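Local atomic coordinates of esterase Rv0045c (Mycobacterium tuberculosis, PDB entry 6WYN), a protein that hydrolyses carboxylic esters, with strongest activity on short, straight-chain alkyl esters, and is probably involved in ester or lipid metabolism. Residues Ala148-Ile162 against Leu171-Leu185. Numbering follows the deposited sequence.
Sequences AEFVVGMSLGGLTAI and LVGELVLVDVTPSAL
Val151 and Gly153 of strand 150-154 are hydrogen-bonded through their backbones to strand 174-178, its parallel neighbour in the central sheet of the alpha/beta-hydrolase fold; the helix starting at Leu156 joins the two strands as a right-handed beta-alpha-beta crossover. Val151 N donates to Glu174 O, and Val151 O receives Val176 N at 2.8 Å; Gly153 repeats the pattern with Val176 O and Val178 N. The last rung, Ser155 N to Val178 O at 3.1 Å, reaches the nucleophile elbow, the tight GxSxG turn that carries Ser155. The serine's positive phi, 46°, reflects the strain of this turn. Its glycines fit because Gly157 O lies where a Gly153 side chain would begin, and Met154 O where one on Gly157 would. Ser155 OG is hydrogen-bonded to His310 NE2, and His310 ND1 to Asp179 OD2, just beyond strand 174-178, so the paired strand ends present two members of the probable catalytic triad.

On the sheet face away from the helix, beta-branched valines suit the extended chain: Val152 and Val176 lie side by side, Val152 CG2 4.0 Å from Val176 CB. Glu174 passes its CB and CG by the Phe150 ring, Phe150 CD2 lying 3.7 Å from Glu174 CB, while its carboxylate turns away to a salt bridge with Arg300.

Helix 156-162 packs on the other face, running nearly antiparallel to strand 174-178. Small residues let it sit close: Gly158 has no side chain to crowd Val180 CG1 or Leu177 CD2, the latter 3.7 Å from Gly158 CA, and Ala161 CB meets Leu175 CD2. Val180 CB lies 3.6 Å from Ser155 CA. With CG beside its backbone N (chi1 -56°), Leu159 forks between two neighbours: CD2 lies against the Thr181-Pro182 peptide, whereas Leu159 CD1 presses tightly on Leu185 CD2, at 3.3 Å.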
loop_
_atom_site.group_PDB
_atom_site.type_symbol
_atom_site.label_atom_id
_atom_site.label_comp_id
_atom_site.label_asym_id
_atom_site.label_seq_id
_atom_site.Cartn_x
_atom_site.Cartn_y
_atom_site.Cartn_z
ATOM N N ALA A 148 10.575 -14.309 -0.469
ATOM C CA ALA A 148 9.172 -14.034 -0.085
ATOM C C ALA A 148 8.263 -14.542 -1.213
ATOM O O ALA A 148 8.157 -13.864 -2.254
ATOM C CB ALA A 148 8.957 -12.564 0.205
ATOM N N GLU A 149 7.616 -15.681 -1.005
ATOM C CA GLU A 149 6.556 -16.202 -1.911
ATOM C C GLU A 149 5.373 -15.213 -2.018
ATOM O O GLU A 149 4.987 -14.958 -3.176
ATOM C CB GLU A 149 6.074 -17.568 -1.425
ATOM C CG GLU A 149 7.062 -18.689 -1.721
ATOM C CD GLU A 149 7.102 -19.821 -0.702
ATOM O OE1 GLU A 149 6.636 -19.617 0.456
ATOM O OE2 GLU A 149 7.623 -20.904 -1.059
ATOM N N PHE A 150 4.868 -14.646 -0.898
ATOM C CA PHE A 150 3.571 -13.913 -0.801
ATOM C C PHE A 150 3.755 -12.404 -0.989
ATOM O O PHE A 150 4.584 -11.782 -0.323
ATOM C CB PHE A 150 2.883 -14.195 0.547
ATOM C CG PHE A 150 2.956 -15.647 0.943
ATOM C CD1 PHE A 150 4.101 -16.169 1.541
ATOM C CD2 PHE A 150 1.946 -16.530 0.587
ATOM C CE1 PHE A 150 4.207 -17.520 1.846
ATOM C CE2 PHE A 150 2.045 -17.886 0.896
ATOM C CZ PHE A 150 3.169 -18.378 1.527
ATOM N N VAL A 151 2.925 -11.804 -1.836
ATOM C CA VAL A 151 2.844 -10.338 -2.009
ATOM C C VAL A 151 1.428 -9.884 -1.709
ATOM O O VAL A 151 0.495 -10.379 -2.332
ATOM C CB VAL A 151 3.299 -9.905 -3.403
ATOM C CG1 VAL A 151 3.327 -8.400 -3.554
ATOM C CG2 VAL A 151 4.658 -10.513 -3.689
ATOM N N VAL A 152 1.324 -8.949 -0.787
ATOM C CA VAL A 152 0.077 -8.266 -0.421
ATOM C C VAL A 152 0.187 -6.854 -0.942
ATOM O O VAL A 152 1.122 -6.170 -0.516
ATOM C CB VAL A 152 -0.106 -8.275 1.090
ATOM C CG1 VAL A 152 -1.387 -7.575 1.497
ATOM C CG2 VAL A 152 -0.011 -9.688 1.625
ATOM N N GLY A 153 -0.778 -6.437 -1.757
ATOM C CA GLY A 153 -0.803 -5.092 -2.319
ATOM C C GLY A 153 -2.155 -4.467 -2.176
ATOM O O GLY A 153 -3.167 -5.094 -2.615
ATOM N N MET A 154 -2.194 -3.233 -1.713
ATOM C CA MET A 154 -3.473 -2.483 -1.643
ATOM C C MET A 154 -3.566 -1.469 -2.803
ATOM O O MET A 154 -2.602 -0.701 -3.053
ATOM C CB MET A 154 -3.579 -1.764 -0.301
ATOM C CG MET A 154 -4.889 -1.069 -0.123
ATOM S SD MET A 154 -4.583 0.696 -0.192
ATOM C CE MET A 154 -6.236 1.370 -0.038
ATOM N N SER A 155 -4.717 -1.398 -3.465
ATOM C CA SER A 155 -4.983 -0.393 -4.552
ATOM C C SER A 155 -3.795 -0.297 -5.564
ATOM O O SER A 155 -3.501 -1.284 -6.216
ATOM C CB SER A 155 -5.404 0.923 -3.973
ATOM O OG SER A 155 -6.204 1.627 -4.931
ATOM N N LEU A 156 -3.147 0.839 -5.766
ATOM C CA LEU A 156 -1.981 0.930 -6.696
ATOM C C LEU A 156 -0.953 -0.179 -6.420
ATOM O O LEU A 156 -0.431 -0.779 -7.357
ATOM C CB LEU A 156 -1.353 2.306 -6.489
ATOM C CG LEU A 156 -0.150 2.649 -7.364
ATOM C CD1 LEU A 156 -0.481 2.529 -8.865
ATOM C CD2 LEU A 156 0.301 4.068 -7.038
ATOM N N GLY A 157 -0.685 -0.452 -5.145
ATOM C CA GLY A 157 0.173 -1.557 -4.717
ATOM C C GLY A 157 -0.263 -2.901 -5.218
ATOM O O GLY A 157 0.616 -3.709 -5.556
ATOM N N GLY A 158 -1.572 -3.207 -5.186
ATOM C CA GLY A 158 -2.091 -4.492 -5.691
ATOM C C GLY A 158 -1.865 -4.669 -7.198
ATOM O O GLY A 158 -1.504 -5.799 -7.624
ATOM N N LEU A 159 -2.055 -3.615 -7.982
ATOM C CA LEU A 159 -1.822 -3.675 -9.459
ATOM C C LEU A 159 -0.300 -3.763 -9.709
ATOM O O LEU A 159 0.121 -4.557 -10.567
ATOM C CB LEU A 159 -2.465 -2.457 -10.125
ATOM C CG LEU A 159 -3.959 -2.273 -9.847
ATOM C CD1 LEU A 159 -4.564 -1.292 -10.813
ATOM C CD2 LEU A 159 -4.696 -3.597 -9.931
ATOM N N THR A 160 0.505 -3.111 -8.870
ATOM C CA THR A 160 1.988 -3.245 -8.942
ATOM C C THR A 160 2.340 -4.717 -8.748
ATOM O O THR A 160 3.143 -5.247 -9.512
ATOM C CB THR A 160 2.693 -2.286 -7.976
ATOM O OG1 THR A 160 2.241 -0.988 -8.348
ATOM C CG2 THR A 160 4.198 -2.359 -8.074
ATOM N N ALA A 161 1.689 -5.381 -7.795
ATOM C CA ALA A 161 1.936 -6.796 -7.491
ATOM C C ALA A 161 1.578 -7.659 -8.691
ATOM O O ALA A 161 2.303 -8.615 -8.954
ATOM C CB ALA A 161 1.177 -7.242 -6.278
ATOM N N ILE A 162 0.472 -7.373 -9.351
ATOM C CA ILE A 162 0.081 -8.147 -10.545
ATOM C C ILE A 162 1.222 -8.056 -11.568
ATOM O O ILE A 162 1.629 -9.093 -12.055
ATOM C CB ILE A 162 -1.251 -7.646 -11.122
ATOM C CG1 ILE A 162 -2.412 -8.071 -10.229
ATOM C CG2 ILE A 162 -1.407 -8.174 -12.550
ATOM C CD1 ILE A 162 -3.707 -7.376 -10.536
ATOM N N LEU A 171 9.861 -15.294 -8.262
ATOM C CA LEU A 171 9.601 -14.548 -7.002
ATOM C C LEU A 171 8.219 -14.919 -6.404
ATOM O O LEU A 171 8.179 -15.657 -5.393
ATOM C CB LEU A 171 9.651 -13.043 -7.318
ATOM C CG LEU A 171 10.523 -12.177 -6.401
ATOM C CD1 LEU A 171 11.795 -11.744 -7.129
ATOM C CD2 LEU A 171 9.763 -10.956 -5.876
ATOM N N VAL A 172 7.131 -14.405 -7.007
ATOM C CA VAL A 172 5.739 -14.279 -6.461
ATOM C C VAL A 172 5.049 -15.640 -6.514
ATOM O O VAL A 172 4.686 -16.061 -7.629
ATOM C CB VAL A 172 4.905 -13.274 -7.279
ATOM C CG1 VAL A 172 3.501 -13.096 -6.710
ATOM C CG2 VAL A 172 5.594 -11.928 -7.441
ATOM N N GLY A 173 4.866 -16.290 -5.372
ATOM C CA GLY A 173 4.115 -17.556 -5.303
ATOM C C GLY A 173 2.619 -17.293 -5.234
ATOM O O GLY A 173 1.853 -18.107 -5.788
ATOM N N GLU A 174 2.206 -16.179 -4.601
ATOM C CA GLU A 174 0.804 -15.960 -4.166
ATOM C C GLU A 174 0.540 -14.454 -4.036
ATOM O O GLU A 174 1.431 -13.761 -3.519
ATOM C CB GLU A 174 0.722 -16.768 -2.876
ATOM C CG GLU A 174 -0.614 -16.812 -2.247
ATOM C CD GLU A 174 -1.422 -18.054 -2.572
ATOM O OE1 GLU A 174 -0.832 -19.143 -2.835
ATOM O OE2 GLU A 174 -2.644 -17.915 -2.533
ATOM N N LEU A 175 -0.581 -13.962 -4.566
ATOM C CA LEU A 175 -0.975 -12.535 -4.492
ATOM C C LEU A 175 -2.176 -12.385 -3.560
ATOM O O LEU A 175 -3.171 -13.141 -3.690
ATOM C CB LEU A 175 -1.371 -11.987 -5.856
ATOM C CG LEU A 175 -0.247 -11.848 -6.873
ATOM C CD1 LEU A 175 -0.788 -11.747 -8.287
ATOM C CD2 LEU A 175 0.597 -10.637 -6.555
ATOM N N VAL A 176 -2.139 -11.357 -2.728
ATOM C CA VAL A 176 -3.329 -10.877 -1.992
ATOM C C VAL A 176 -3.537 -9.437 -2.424
ATOM O O VAL A 176 -2.640 -8.603 -2.173
ATOM C CB VAL A 176 -3.172 -11.029 -0.475
ATOM C CG1 VAL A 176 -4.410 -10.543 0.228
ATOM C CG2 VAL A 176 -2.837 -12.467 -0.065
ATOM N N LEU A 177 -4.670 -9.177 -3.078
ATOM C CA LEU A 177 -5.096 -7.846 -3.547
ATOM C C LEU A 177 -5.996 -7.249 -2.480
ATOM O O LEU A 177 -7.063 -7.893 -2.147
ATOM C CB LEU A 177 -5.853 -7.970 -4.874
ATOM C CG LEU A 177 -5.064 -8.490 -6.068
ATOM C CD1 LEU A 177 -5.951 -8.491 -7.294
ATOM C CD2 LEU A 177 -3.832 -7.637 -6.361
ATOM N N VAL A 178 -5.692 -6.044 -2.014
ATOM C CA VAL A 178 -6.596 -5.371 -1.044
ATOM C C VAL A 178 -7.402 -4.309 -1.773
ATOM O O VAL A 178 -6.842 -3.266 -2.161
ATOM C CB VAL A 178 -5.833 -4.866 0.179
ATOM C CG1 VAL A 178 -6.723 -4.194 1.196
ATOM C CG2 VAL A 178 -5.092 -6.016 0.823
ATOM N N ASP A 179 -8.726 -4.567 -1.862
ATOM C CA ASP A 179 -9.769 -3.671 -2.395
ATOM C C ASP A 179 -9.381 -3.078 -3.754
ATOM O O ASP A 179 -9.628 -1.901 -3.960
ATOM C CB ASP A 179 -10.113 -2.588 -1.371
ATOM C CG ASP A 179 -11.573 -2.139 -1.436
ATOM O OD1 ASP A 179 -12.437 -3.012 -1.384
ATOM O OD2 ASP A 179 -11.838 -0.902 -1.576
ATOM N N VAL A 180 -8.919 -3.884 -4.687
ATOM C CA VAL A 180 -8.661 -3.396 -6.060
ATOM C C VAL A 180 -8.729 -4.531 -7.084
ATOM O O VAL A 180 -8.389 -5.665 -6.772
ATOM C CB VAL A 180 -7.288 -2.689 -6.100
ATOM C CG1 VAL A 180 -6.164 -3.714 -6.011
ATOM C CG2 VAL A 180 -7.153 -1.805 -7.333
ATOM N N THR A 181 -9.086 -4.166 -8.314
ATOM C CA THR A 181 -8.846 -4.961 -9.550
ATOM C C THR A 181 -8.367 -3.967 -10.619
ATOM O O THR A 181 -8.537 -2.765 -10.457
ATOM C CB THR A 181 -10.114 -5.700 -10.016
ATOM O OG1 THR A 181 -10.929 -4.718 -10.666
ATOM C CG2 THR A 181 -10.903 -6.346 -8.891
ATOM N N PRO A 182 -7.828 -4.414 -11.770
ATOM C CA PRO A 182 -7.472 -3.476 -12.838
ATOM C C PRO A 182 -8.637 -2.556 -13.203
ATOM O O PRO A 182 -8.472 -1.336 -13.222
ATOM C CB PRO A 182 -7.099 -4.406 -13.968
ATOM C CG PRO A 182 -6.515 -5.578 -13.231
ATOM C CD PRO A 182 -7.494 -5.812 -12.097
ATOM N N SER A 183 -9.834 -3.131 -13.402
ATOM C CA SER A 183 -11.034 -2.339 -13.788
ATOM C C SER A 183 -11.360 -1.296 -12.715
ATOM O O SER A 183 -11.724 -0.156 -13.058
ATOM C CB SER A 183 -12.211 -3.242 -14.086
ATOM O OG SER A 183 -11.862 -4.169 -15.104
ATOM N N ALA A 184 -11.270 -1.661 -11.433
ATOM C CA ALA A 184 -11.692 -0.764 -10.337
ATOM C C ALA A 184 -10.771 0.455 -10.283
ATOM O O ALA A 184 -11.252 1.601 -10.131
ATOM C CB ALA A 184 -11.694 -1.539 -9.036
ATOM N N LEU A 185 -9.468 0.258 -10.375
ATOM C CA LEU A 185 -8.560 1.434 -10.318
ATOM C C LEU A 185 -8.714 2.255 -11.612
ATOM O O LEU A 185 -8.657 3.455 -11.527
ATOM C CB LEU A 185 -7.104 0.988 -10.102
ATOM C CG LEU A 185 -6.146 2.127 -9.720
ATOM C CD1 LEU A 185 -6.734 3.051 -8.684
ATOM C CD2 LEU A 185 -4.827 1.575 -9.180
#